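Local atomic coordinates of putative fimbrial subunit (Corynebacterium diphtheriae, PDB entry 4HSS), a protein that serves as the major pilin SpaD, whose CnaA- and CnaB-type domains with Lys-Asn isopeptide bonds form the subunit of a homopolymeric pilus. Residues F24-S29 against N147-A152; G125-A130 against F281-T286; P185-D190 against V250-K255. All coordinates share one frame; numbering follows the deposited sequence.

The three contacts run from the N-terminal prealbumin-like domain into the Sgo0707 N2 domain that follows it. Interaction 1 sets strand 28-36 beside strand 149-166, in parallel. Strand 126-128, used by interaction 2, is a neighbour of that same strand 149-166, though the two contact centres are about 29 Å apart. Interaction 2 bridges the two domains, and interaction 3 pins two loops of the second. These last two touch: their centres are about 11 Å apart, and Pro284 of 281-286 lies against Pro185 and Trp187 of 185-190, its CB 3.6 Å from Trp187 CB. All three lie away from the calcium site at Ile406, Glu408, Asp416 and Thr419.

Interaction 1: residues F24-S29 against N147-A152; sequences FERKGS and NYNVVA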
ATOM      1  N   PHE A  24     -46.809 -10.519 -24.241  1.00 50.76           N
ATOM      2  CA  PHE A  24     -46.014  -9.401 -24.717  1.00 49.86           C
ATOM      3  C   PHE A  24     -46.603  -8.029 -24.342  1.00 55.67           C
ATOM      4  O   PHE A  24     -45.947  -7.010 -24.597  1.00 55.69           O
ATOM      5  CB  PHE A  24     -45.778  -9.531 -26.219  1.00 51.21           C
ATOM      6  CG  PHE A  24     -44.836 -10.666 -26.546  1.00 52.01           C
ATOM      7  CD1 PHE A  24     -43.462 -10.480 -26.515  1.00 54.23           C
ATOM      8  CD2 PHE A  24     -45.327 -11.923 -26.876  1.00 53.04           C
ATOM      9  CE1 PHE A  24     -42.593 -11.534 -26.802  1.00 54.90           C
ATOM     10  CE2 PHE A  24     -44.460 -12.970 -27.179  1.00 55.17           C
ATOM     11  CZ  PHE A  24     -43.102 -12.771 -27.136  1.00 53.34           C
ATOM     12  N   GLU A  25     -47.780  -7.988 -23.671  1.00 53.72           N
ATOM     13  CA  GLU A  25     -48.317  -6.710 -23.187  1.00 55.22           C
ATOM     14  C   GLU A  25     -47.902  -6.556 -21.703  1.00 59.50           C
ATOM     15  O   GLU A  25     -48.326  -5.617 -21.022  1.00 60.67           O
ATOM     16  CB  GLU A  25     -49.839  -6.536 -23.433  1.00 57.41           C
ATOM     17  CG  GLU A  25     -50.770  -7.394 -22.581  1.00 75.81           C
ATOM     18  CD  GLU A  25     -52.185  -7.558 -23.116  1.00106.14           C
ATOM     19  OE1 GLU A  25     -53.128  -7.568 -22.290  1.00107.56           O
ATOM     20  OE2 GLU A  25     -52.356  -7.689 -24.353  1.00 94.89           O
ATOM     21  N   ARG A  26     -47.031  -7.473 -21.234  1.00 53.60           N
ATOM     22  CA  ARG A  26     -46.436  -7.458 -19.909  1.00 51.98           C
ATOM     23  C   ARG A  26     -45.072  -6.807 -19.924  1.00 53.69           C
ATOM     24  O   ARG A  26     -44.380  -6.781 -20.943  1.00 53.71           O
ATOM     25  CB  ARG A  26     -46.313  -8.870 -19.331  1.00 49.35           C
ATOM     26  CG  ARG A  26     -47.610  -9.376 -18.744  1.00 50.52           C
ATOM     27  CD  ARG A  26     -47.360 -10.542 -17.825  1.00 55.14           C
ATOM     28  NE  ARG A  26     -46.495 -10.145 -16.722  1.00 66.45           N
ATOM     29  CZ  ARG A  26     -46.271 -10.875 -15.639  1.00 78.68           C
ATOM     30  NH1 ARG A  26     -46.850 -12.059 -15.496  1.00 70.10           N
ATOM     31  NH2 ARG A  26     -45.459 -10.426 -14.688  1.00 64.30           N
ATOM     32  N   LYS A  27     -44.695  -6.285 -18.773  1.00 50.26           N
ATOM     33  CA  LYS A  27     -43.400  -5.658 -18.542  1.00 50.81           C
ATOM     34  C   LYS A  27     -42.693  -6.498 -17.504  1.00 54.24           C
ATOM     35  O   LYS A  27     -43.353  -7.078 -16.635  1.00 54.12           O
ATOM     36  CB  LYS A  27     -43.546  -4.183 -18.097  1.00 53.38           C
ATOM     37  CG  LYS A  27     -44.112  -3.271 -19.188  1.00 61.65           C
ATOM     38  CD  LYS A  27     -43.033  -2.472 -19.898  1.00 72.12           C
ATOM     39  CE  LYS A  27     -43.523  -1.898 -21.197  1.00 84.25           C
ATOM     40  NZ  LYS A  27     -43.291  -2.829 -22.334  1.00 95.18           N
ATOM     41  N   GLY A  28     -41.383  -6.644 -17.664  1.00 49.17           N
ATOM     42  CA  GLY A  28     -40.567  -7.429 -16.756  1.00 47.42           C
ATOM     43  C   GLY A  28     -39.717  -6.583 -15.837  1.00 50.31           C
ATOM     44  O   GLY A  28     -39.873  -5.359 -15.761  1.00 50.46           O
ATOM     45  N   SER A  29     -38.811  -7.252 -15.118  1.00 45.55           N
ATOM     46  CA  SER A  29     -37.856  -6.648 -14.190  1.00 42.47           C
ATOM     47  C   SER A  29     -36.614  -7.523 -14.030  1.00 40.30           C
ATOM     48  O   SER A  29     -36.646  -8.730 -14.282  1.00 39.82           O
ATOM     49  CB  SER A  29     -38.500  -6.405 -12.818  1.00 45.11           C
ATOM     50  OG  SER A  29     -38.633  -7.590 -12.044  1.00 44.64           O
ATOM     51  N   ASN A 147     -40.783 -16.593 -16.508  1.00 37.31           N
ATOM     52  CA  ASN A 147     -40.422 -15.701 -15.400  1.00 36.88           C
ATOM     53  C   ASN A 147     -40.043 -14.332 -15.945  1.00 41.33           C
ATOM     54  O   ASN A 147     -39.051 -14.184 -16.663  1.00 41.06           O
ATOM     55  CB  ASN A 147     -39.294 -16.305 -14.585  1.00 36.47           C
ATOM     56  CG  ASN A 147     -38.645 -15.393 -13.578  1.00 45.84           C
ATOM     57  OD1 ASN A 147     -39.291 -14.580 -12.919  1.00 31.59           O
ATOM     58  ND2 ASN A 147     -37.346 -15.547 -13.416  1.00 33.60           N
ATOM     59  N   TYR A 148     -40.848 -13.336 -15.589  1.00 36.94           N
ATOM     60  CA  TYR A 148     -40.704 -11.955 -16.035  1.00 36.05           C
ATOM     61  C   TYR A 148     -39.896 -11.127 -15.044  1.00 40.38           C
ATOM     62  O   TYR A 148     -39.462 -10.028 -15.388  1.00 41.36           O
ATOM     63  CB  TYR A 148     -42.112 -11.347 -16.229  1.00 36.69           C
ATOM     64  CG  TYR A 148     -42.952 -12.046 -17.286  1.00 37.08           C
ATOM     65  CD1 TYR A 148     -43.050 -11.537 -18.576  1.00 38.87           C
ATOM     66  CD2 TYR A 148     -43.667 -13.208 -16.989  1.00 38.11           C
ATOM     67  CE1 TYR A 148     -43.842 -12.166 -19.547  1.00 40.44           C
ATOM     68  CE2 TYR A 148     -44.446 -13.853 -17.956  1.00 38.47           C
ATOM     69  CZ  TYR A 148     -44.530 -13.324 -19.230  1.00 45.02           C
ATOM     70  OH  TYR A 148     -45.302 -13.932 -20.180  1.00 53.15           O
ATOM     71  N   ASN A 149     -39.685 -11.649 -13.820  1.00 36.03           N
ATOM     72  CA  ASN A 149     -38.971 -10.948 -12.744  1.00 36.15           C
ATOM     73  C   ASN A 149     -37.706 -11.731 -12.395  1.00 41.02           C
ATOM     74  O   ASN A 149     -37.685 -12.580 -11.493  1.00 41.94           O
ATOM     75  CB  ASN A 149     -39.899 -10.722 -11.549  1.00 31.57           C
ATOM     76  CG  ASN A 149     -41.238 -10.142 -11.972  1.00 45.80           C
ATOM     77  OD1 ASN A 149     -41.330  -9.015 -12.503  1.00 34.35           O
ATOM     78  ND2 ASN A 149     -42.292 -10.941 -11.834  1.00 37.12           N
ATOM     79  N   VAL A 150     -36.673 -11.477 -13.203  1.00 36.26           N
ATOM     80  CA  VAL A 150     -35.372 -12.132 -13.172  1.00 34.27           C
ATOM     81  C   VAL A 150     -34.564 -11.610 -12.001  1.00 38.50           C
ATOM     82  O   VAL A 150     -34.547 -10.408 -11.718  1.00 38.16           O
ATOM     83  CB  VAL A 150     -34.641 -11.968 -14.545  1.00 36.00           C
ATOM     84  CG1 VAL A 150     -33.237 -12.593 -14.528  1.00 34.59           C
ATOM     85  CG2 VAL A 150     -35.486 -12.572 -15.682  1.00 35.16           C
ATOM     86  N   VAL A 151     -33.927 -12.551 -11.297  1.00 34.74           N
ATOM     87  CA  VAL A 151     -33.076 -12.295 -10.154  1.00 33.62           C
ATOM     88  C   VAL A 151     -31.685 -12.868 -10.486  1.00 37.98           C
ATOM     89  O   VAL A 151     -31.595 -14.014 -10.907  1.00 37.87           O
ATOM     90  CB  VAL A 151     -33.675 -12.858  -8.825  1.00 36.61           C
ATOM     91  CG1 VAL A 151     -32.820 -12.467  -7.636  1.00 37.11           C
ATOM     92  CG2 VAL A 151     -35.110 -12.388  -8.609  1.00 35.80           C
ATOM     93  N   ALA A 152     -30.612 -12.057 -10.318  1.00 33.32           N
ATOM     94  CA  ALA A 152     -29.226 -12.455 -10.572  1.00 32.73           C
ATOM     95  C   ALA A 152     -28.339 -12.041  -9.417  1.00 40.04           C
ATOM     96  O   ALA A 152     -28.625 -11.043  -8.744  1.00 40.71           O
ATOM     97  CB  ALA A 152     -28.710 -11.852 -11.877  1.00 32.70           C
TER
HETATM   98  O   HOH W   1     -37.107  -8.834 -10.203  1.00 41.69           O
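Arg26 lies over the ring of Tyr148, and the contact can be followed atom by atom along the arginine. Its CB already stands above the rim of the ring, 4.1 Å from Tyr148 CE1. CD then sits over the face, 4.2 Å from the ring centroid, as a CH-pi contact. The chain bends there (chi3 61°), laying the guanidinium down on the ring instead of letting it run past. NE passes above the ring, CZ stands 4.1 Å from the centroid in a cation-pi contact, and the two planes are only 12° apart. At the tip the nitrogens part: NH1 lies 3.7 Å from Tyr148 CD2, while NH2 reaches back to Tyr148 CB at 3.8 Å. Beyond the ring, the tyrosine OH is bonded to the backbone N of Asp23, which ties down its far end.

Next to the stack the chains become parallel strands. Ser29 N donates to Tyr148 O at 2.9 Å, and Val150 N donates to Ser29 O at 3.0 Å. Ser29 OG and Asn149 share one side of this pair, and a water also bonds to the hydroxyl. On the Asn149 side, an Asx turn from Asn147 OD1 leads into the strand.

Strand 28-36 is flanked by 149-166, running parallel, and by 104-110, running antiparallel, where the backbone of Gly28 bonds to Leu110; 149-166 goes on to pair with 175-183 in the same sheet.

Interaction 2: residues G125-A130 against F281-T286; sequences GIVTGA and FNNPNT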
ATOM      1  N   GLY A 125     -10.927  -0.719  -4.397  1.00 59.24           N
ATOM      2  CA  GLY A 125     -10.489  -2.091  -4.144  1.00 58.77           C
ATOM      3  C   GLY A 125     -11.338  -3.207  -4.731  1.00 61.47           C
ATOM      4  O   GLY A 125     -10.959  -4.382  -4.631  1.00 61.71           O
ATOM      5  N   ILE A 126     -12.489  -2.858  -5.341  1.00 54.94           N
ATOM      6  CA  ILE A 126     -13.376  -3.845  -5.950  1.00 52.84           C
ATOM      7  C   ILE A 126     -12.892  -4.219  -7.358  1.00 53.76           C
ATOM      8  O   ILE A 126     -12.738  -3.362  -8.242  1.00 51.50           O
ATOM      9  CB  ILE A 126     -14.863  -3.372  -5.959  1.00 55.22           C
ATOM     10  CG1 ILE A 126     -15.409  -3.080  -4.513  1.00 54.56           C
ATOM     11  CG2 ILE A 126     -15.768  -4.330  -6.742  1.00 55.46           C
ATOM     12  CD1 ILE A 126     -15.252  -4.221  -3.415  1.00 52.73           C
ATOM     13  N   VAL A 127     -12.679  -5.535  -7.533  1.00 48.82           N
ATOM     14  CA  VAL A 127     -12.381  -6.247  -8.784  1.00 46.69           C
ATOM     15  C   VAL A 127     -13.741  -6.799  -9.254  1.00 49.55           C
ATOM     16  O   VAL A 127     -14.282  -7.736  -8.656  1.00 49.01           O
ATOM     17  CB  VAL A 127     -11.343  -7.360  -8.519  1.00 49.46           C
ATOM     18  CG1 VAL A 127     -10.924  -8.063  -9.784  1.00 48.54           C
ATOM     19  CG2 VAL A 127     -10.127  -6.835  -7.764  1.00 49.65           C
ATOM     20  N   THR A 128     -14.316  -6.169 -10.264  1.00 46.79           N
ATOM     21  CA  THR A 128     -15.638  -6.503 -10.795  1.00 47.01           C
ATOM     22  C   THR A 128     -15.638  -7.813 -11.567  1.00 51.44           C
ATOM     23  O   THR A 128     -14.617  -8.216 -12.117  1.00 50.49           O
ATOM     24  CB  THR A 128     -16.176  -5.358 -11.696  1.00 59.48           C
ATOM     25  OG1 THR A 128     -15.384  -5.236 -12.876  1.00 60.30           O
ATOM     26  CG2 THR A 128     -16.274  -4.005 -10.974  1.00 57.92           C
ATOM     27  N   GLY A 129     -16.802  -8.454 -11.598  1.00 49.08           N
ATOM     28  CA  GLY A 129     -17.076  -9.662 -12.366  1.00 48.85           C
ATOM     29  C   GLY A 129     -17.305  -9.317 -13.833  1.00 53.66           C
ATOM     30  O   GLY A 129     -17.443  -8.136 -14.197  1.00 54.05           O
ATOM     31  N   ALA A 130     -17.362 -10.349 -14.684  1.00 49.89           N
ATOM     32  CA  ALA A 130     -17.542 -10.204 -16.132  1.00 49.73           C
ATOM     33  C   ALA A 130     -18.974  -9.842 -16.508  1.00 51.01           C
ATOM     34  O   ALA A 130     -19.900 -10.229 -15.792  1.00 49.00           O
ATOM     35  CB  ALA A 130     -17.150 -11.507 -16.833  1.00 51.25           C
ATOM     36  N   PHE A 281      -2.111  -5.950 -11.405  1.00 41.16           N
ATOM     37  CA  PHE A 281      -2.491  -7.274 -11.848  1.00 39.57           C
ATOM     38  C   PHE A 281      -3.639  -7.142 -12.812  1.00 40.16           C
ATOM     39  O   PHE A 281      -4.272  -6.085 -12.860  1.00 36.06           O
ATOM     40  CB  PHE A 281      -2.866  -8.183 -10.662  1.00 41.34           C
ATOM     41  CG  PHE A 281      -3.928  -7.617  -9.757  1.00 42.90           C
ATOM     42  CD1 PHE A 281      -5.275  -7.722 -10.086  1.00 44.37           C
ATOM     43  CD2 PHE A 281      -3.584  -6.968  -8.574  1.00 44.75           C
ATOM     44  CE1 PHE A 281      -6.255  -7.166  -9.265  1.00 44.31           C
ATOM     45  CE2 PHE A 281      -4.571  -6.424  -7.745  1.00 46.76           C
ATOM     46  CZ  PHE A 281      -5.898  -6.529  -8.099  1.00 44.08           C
ATOM     47  N   ASN A 282      -3.924  -8.236 -13.561  1.00 38.21           N
ATOM     48  CA  ASN A 282      -5.068  -8.355 -14.466  1.00 38.11           C
ATOM     49  C   ASN A 282      -6.341  -8.676 -13.694  1.00 42.90           C
ATOM     50  O   ASN A 282      -6.310  -9.393 -12.684  1.00 42.79           O
ATOM     51  CB  ASN A 282      -4.832  -9.463 -15.516  1.00 36.82           C
ATOM     52  CG  ASN A 282      -4.721 -10.881 -14.962  1.00 52.95           C
ATOM     53  OD1 ASN A 282      -3.979 -11.157 -14.003  1.00 56.09           O
ATOM     54  ND2 ASN A 282      -5.421 -11.830 -15.586  1.00 32.62           N
ATOM     55  N   ASN A 283      -7.463  -8.170 -14.174  1.00 39.82           N
ATOM     56  CA  ASN A 283      -8.736  -8.587 -13.616  1.00 38.92           C
ATOM     57  C   ASN A 283      -9.004  -9.924 -14.305  1.00 42.32           C
ATOM     58  O   ASN A 283      -9.079  -9.952 -15.536  1.00 40.61           O
ATOM     59  CB  ASN A 283      -9.836  -7.530 -13.848  1.00 38.30           C
ATOM     60  CG  ASN A 283     -11.213  -7.876 -13.317  1.00 51.21           C
ATOM     61  OD1 ASN A 283     -11.487  -8.994 -12.902  1.00 51.83           O
ATOM     62  ND2 ASN A 283     -12.113  -6.924 -13.309  1.00 39.21           N
ATOM     63  N   PRO A 284      -8.999 -11.068 -13.578  1.00 40.51           N
ATOM     64  CA  PRO A 284      -9.150 -12.376 -14.256  1.00 40.14           C
ATOM     65  C   PRO A 284     -10.389 -12.501 -15.153  1.00 42.77           C
ATOM     66  O   PRO A 284     -10.350 -13.209 -16.159  1.00 41.49           O
ATOM     67  CB  PRO A 284      -9.229 -13.355 -13.088  1.00 42.27           C
ATOM     68  CG  PRO A 284      -8.470 -12.676 -11.993  1.00 46.52           C
ATOM     69  CD  PRO A 284      -8.846 -11.243 -12.119  1.00 42.04           C
ATOM     70  N   ASN A 285     -11.453 -11.774 -14.819  1.00 40.70           N
ATOM     71  CA  ASN A 285     -12.726 -11.815 -15.519  1.00 41.14           C
ATOM     72  C   ASN A 285     -12.796 -10.896 -16.741  1.00 46.05           C
ATOM     73  O   ASN A 285     -13.364 -11.309 -17.748  1.00 45.93           O
ATOM     74  CB  ASN A 285     -13.864 -11.464 -14.566  1.00 41.59           C
ATOM     75  CG  ASN A 285     -13.871 -12.250 -13.283  1.00 49.94           C
ATOM     76  OD1 ASN A 285     -13.824 -13.475 -13.274  1.00 56.79           O
ATOM     77  ND2 ASN A 285     -13.922 -11.555 -12.167  1.00 31.54           N
ATOM     78  N   THR A 286     -12.301  -9.659 -16.644  1.00 43.68           N
ATOM     79  CA  THR A 286     -12.401  -8.686 -17.737  1.00 43.66           C
ATOM     80  C   THR A 286     -11.071  -8.531 -18.479  1.00 51.54           C
ATOM     81  O   THR A 286     -11.030  -7.872 -19.515  1.00 53.15           O
ATOM     82  CB  THR A 286     -12.900  -7.321 -17.203  1.00 50.63           C
ATOM     83  OG1 THR A 286     -11.849  -6.675 -16.466  1.00 53.24           O
ATOM     84  CG2 THR A 286     -14.197  -7.443 -16.327  1.00 44.75           C
TER
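Thr128 O, on the 125-130 segment, receives the side-chain amides of both Asn283 and Asn285, and in doing so joins the prealbumin-like (CnaB-type) domain to the Sgo0707 N2 domain. The two asparagines sit in the connection between the antiparallel strands 272-282 and 289-293. Asn283 ND2 provides the stronger bond, 3.1 Å to Thr128 O with an N-H...O angle of 158°. Its CG is turned anti to the backbone N (chi1 179°), which carries the amide across to the threonine, and the carbonyl oxygen lies in the plane of that amide. The second donor, Asn285 ND2, is straight but weak, at 3.4 Å from the same Thr128 O.

The other half of the Asn283 amide is used within its own loop: OD1 accepts a weak bond from Asn285 N. The neighbouring Asn282 faces a different part of the N2 domain, its OD1 taking the backbone N of Thr194 and Ala195 while its ND2 gives to Lys192 O. On the 125-130 side, Gly129 N has a weak bond to Glu119 OE1.

Carbon contacts accompany these bonds. Asn285 CB rests 4.0 Å from Ala130 CB. Val127 divides its methyls, laying CG1 on the face of the Asn283 amide, 3.3 Å from OD1, and sending CG2 to the edge of the Phe281 ring, 4.2 Å from CE1.

Interaction 3: residues P185-D190 against V250-K255; sequences PTWGKD and VKSGDK
Pro185 O takes the backbone N-H of Gly253 at 2.9 Å, the shorter of two hydrogen bonds joining these loops, with the donor lying above the carbonyl plane. The other runs from Trp187 N to Ser252 OG, at 3.1 Å and with an N-H...O angle of 154°. Ser252 CB holds its hydroxyl anti to the backbone N (chi1 180°), pointing it at the 185-190 loop, where it also meets Thr186 CA.

Trp187 folds back over the other loop. Ser252 CA stands 3.6 Å from the centroid of the indole six-membered ring, almost on its normal, making a CH-pi contact. At the ring's edge CZ2 comes within 3.2 Å of Val250 O, and CH2 packs 3.7 Å from Val250 CG1. The surface under the indole is a type II turn from Lys251 to Asp254, closed by Asp254 N to Lys251 O at 3.1 Å. Gly253 has the positive phi of 65° that such a turn needs.

Both loops belong to the N2 domain: one follows strand 175-183, the other precedes strand 255-264, and these strands are antiparallel partners. A backbone bond between Asp254 and Ala184 lies next to the contact, consistent with the pairing running on past the strands. One backbone bond, one serine hydroxyl and an indole laid over a peptide turn make a joint with no charged pair across it, so its hold should depend little on ionisation.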
ATOM      1  N   PRO A 185      -6.422 -11.051  -6.867  1.00 44.82           N
ATOM      2  CA  PRO A 185      -7.847 -11.227  -7.207  1.00 44.79           C
ATOM      3  C   PRO A 185      -8.268 -12.717  -7.144  1.00 49.40           C
ATOM      4  O   PRO A 185      -7.436 -13.624  -6.968  1.00 48.01           O
ATOM      5  CB  PRO A 185      -7.937 -10.661  -8.629  1.00 46.29           C
ATOM      6  CG  PRO A 185      -6.603 -10.934  -9.218  1.00 50.47           C
ATOM      7  CD  PRO A 185      -5.608 -10.794  -8.078  1.00 46.17           C
ATOM      8  N   THR A 186      -9.568 -12.979  -7.308  1.00 47.35           N
ATOM      9  CA  THR A 186     -10.035 -14.367  -7.351  1.00 47.94           C
ATOM     10  C   THR A 186     -10.232 -14.749  -8.804  1.00 53.98           C
ATOM     11  O   THR A 186     -10.562 -13.875  -9.619  1.00 55.15           O
ATOM     12  CB  THR A 186     -11.304 -14.588  -6.522  1.00 53.38           C
ATOM     13  OG1 THR A 186     -12.332 -13.690  -6.962  1.00 49.26           O
ATOM     14  CG2 THR A 186     -11.054 -14.477  -5.016  1.00 51.94           C
ATOM     15  N   TRP A 187     -10.018 -16.029  -9.146  1.00 50.26           N
ATOM     16  CA  TRP A 187     -10.237 -16.456 -10.525  1.00 50.01           C
ATOM     17  C   TRP A 187     -10.971 -17.765 -10.611  1.00 57.82           C
ATOM     18  O   TRP A 187     -10.662 -18.728  -9.882  1.00 56.43           O
ATOM     19  CB  TRP A 187      -8.969 -16.509 -11.378  1.00 47.63           C
ATOM     20  CG  TRP A 187      -7.825 -17.269 -10.792  1.00 47.79           C
ATOM     21  CD1 TRP A 187      -7.499 -18.571 -11.027  1.00 50.69           C
ATOM     22  CD2 TRP A 187      -6.791 -16.739  -9.970  1.00 47.07           C
ATOM     23  NE1 TRP A 187      -6.349 -18.897 -10.361  1.00 49.58           N
ATOM     24  CE2 TRP A 187      -5.884 -17.786  -9.710  1.00 50.88           C
ATOM     25  CE3 TRP A 187      -6.569 -15.490  -9.371  1.00 48.51           C
ATOM     26  CZ2 TRP A 187      -4.734 -17.605  -8.932  1.00 50.19           C
ATOM     27  CZ3 TRP A 187      -5.436 -15.317  -8.592  1.00 50.32           C
ATOM     28  CH2 TRP A 187      -4.527 -16.364  -8.389  1.00 50.76           C
ATOM     29  N   GLY A 188     -11.949 -17.754 -11.534  1.00 58.08           N
ATOM     30  CA  GLY A 188     -12.821 -18.866 -11.886  1.00 58.40           C
ATOM     31  C   GLY A 188     -12.051 -20.016 -12.493  1.00 62.75           C
ATOM     32  O   GLY A 188     -10.828 -20.117 -12.339  1.00 63.62           O
ATOM     33  N   LYS A 189     -12.745 -20.907 -13.169  1.00 57.81           N
ATOM     34  CA  LYS A 189     -12.019 -22.047 -13.674  1.00 56.67           C
ATOM     35  C   LYS A 189     -11.812 -21.953 -15.201  1.00 57.38           C
ATOM     36  O   LYS A 189     -11.010 -22.709 -15.734  1.00 57.17           O
ATOM     37  CB  LYS A 189     -12.647 -23.354 -13.179  1.00 59.81           C
ATOM     38  CG  LYS A 189     -12.714 -23.453 -11.631  1.00 68.16           C
ATOM     39  CD  LYS A 189     -11.353 -23.523 -10.890  1.00 74.38           C
ATOM     40  CE  LYS A 189     -11.064 -22.382  -9.941  1.00 91.22           C
ATOM     41  NZ  LYS A 189     -12.021 -22.312  -8.803  1.00 99.77           N
ATOM     42  N   ASP A 190     -12.404 -20.934 -15.858  1.00 51.34           N
ATOM     43  CA  ASP A 190     -12.142 -20.539 -17.246  1.00 50.11           C
ATOM     44  C   ASP A 190     -11.041 -19.435 -17.222  1.00 52.34           C
ATOM     45  O   ASP A 190     -10.133 -19.395 -18.066  1.00 51.48           O
ATOM     46  CB  ASP A 190     -13.433 -20.004 -17.885  1.00 52.86           C
ATOM     47  CG  ASP A 190     -13.362 -19.749 -19.390  1.00 77.70           C
ATOM     48  OD1 ASP A 190     -13.257 -20.739 -20.161  1.00 79.88           O
ATOM     49  OD2 ASP A 190     -13.481 -18.566 -19.802  1.00 89.28           O
ATOM     50  N   VAL A 250       0.759 -18.982  -7.405  1.00 48.93           N
ATOM     51  CA  VAL A 250      -0.278 -18.103  -6.841  1.00 49.63           C
ATOM     52  C   VAL A 250      -1.651 -18.773  -6.931  1.00 54.03           C
ATOM     53  O   VAL A 250      -2.089 -19.176  -8.017  1.00 54.36           O
ATOM     54  CB  VAL A 250      -0.303 -16.668  -7.471  1.00 53.46           C
ATOM     55  CG1 VAL A 250      -1.246 -15.734  -6.694  1.00 52.52           C
ATOM     56  CG2 VAL A 250       1.104 -16.069  -7.536  1.00 53.27           C
ATOM     57  N   LYS A 251      -2.326 -18.861  -5.773  1.00 49.42           N
ATOM     58  CA  LYS A 251      -3.673 -19.419  -5.627  1.00 48.66           C
ATOM     59  C   LYS A 251      -4.695 -18.280  -5.533  1.00 48.52           C
ATOM     60  O   LYS A 251      -4.341 -17.163  -5.157  1.00 47.23           O
ATOM     61  CB  LYS A 251      -3.763 -20.360  -4.402  1.00 51.76           C
ATOM     62  CG  LYS A 251      -3.152 -21.751  -4.630  1.00 66.76           C
ATOM     63  CD  LYS A 251      -1.686 -21.818  -4.226  1.00 86.05           C
ATOM     64  CE  LYS A 251      -0.919 -22.989  -4.801  1.00101.15           C
ATOM     65  NZ  LYS A 251       0.539 -22.888  -4.498  1.00112.68           N
ATOM     66  N   SER A 252      -5.936 -18.554  -5.936  1.00 44.32           N
ATOM     67  CA  SER A 252      -7.027 -17.588  -5.988  1.00 44.34           C
ATOM     68  C   SER A 252      -7.193 -16.858  -4.663  1.00 50.71           C
ATOM     69  O   SER A 252      -7.264 -17.497  -3.606  1.00 50.62           O
ATOM     70  CB  SER A 252      -8.328 -18.285  -6.372  1.00 44.71           C
ATOM     71  OG  SER A 252      -9.424 -17.386  -6.425  1.00 48.43           O
ATOM     72  N   GLY A 253      -7.210 -15.529  -4.740  1.00 47.23           N
ATOM     73  CA  GLY A 253      -7.406 -14.643  -3.599  1.00 47.26           C
ATOM     74  C   GLY A 253      -6.323 -14.675  -2.543  1.00 51.94           C
ATOM     75  O   GLY A 253      -6.578 -14.278  -1.400  1.00 51.79           O
ATOM     76  N   ASP A 254      -5.116 -15.177  -2.903  1.00 48.98           N
ATOM     77  CA  ASP A 254      -3.963 -15.265  -1.985  1.00 48.67           C
ATOM     78  C   ASP A 254      -3.504 -13.875  -1.510  1.00 51.25           C
ATOM     79  O   ASP A 254      -3.654 -12.897  -2.241  1.00 51.31           O
ATOM     80  CB  ASP A 254      -2.762 -15.995  -2.657  1.00 50.12           C
ATOM     81  CG  ASP A 254      -2.439 -17.419  -2.169  1.00 58.89           C
ATOM     82  OD1 ASP A 254      -3.197 -17.956  -1.303  1.00 59.17           O
ATOM     83  OD2 ASP A 254      -1.436 -18.001  -2.658  1.00 58.74           O
ATOM     84  N   LYS A 255      -2.964 -13.788  -0.283  1.00 46.15           N
ATOM     85  CA  LYS A 255      -2.398 -12.546   0.224  1.00 44.82           C
ATOM     86  C   LYS A 255      -0.952 -12.541  -0.227  1.00 47.15           C
ATOM     87  O   LYS A 255      -0.186 -13.436   0.166  1.00 47.60           O
ATOM     88  CB  LYS A 255      -2.543 -12.431   1.761  1.00 47.78           C
ATOM     89  CG  LYS A 255      -1.955 -11.164   2.410  1.00 47.93           C
ATOM     90  CD  LYS A 255      -2.863  -9.931   2.261  1.00 62.56           C
ATOM     91  CE  LYS A 255      -3.937  -9.829   3.331  1.00 76.61           C
ATOM     92  NZ  LYS A 255      -4.773  -8.607   3.167  1.00 80.84           N
TER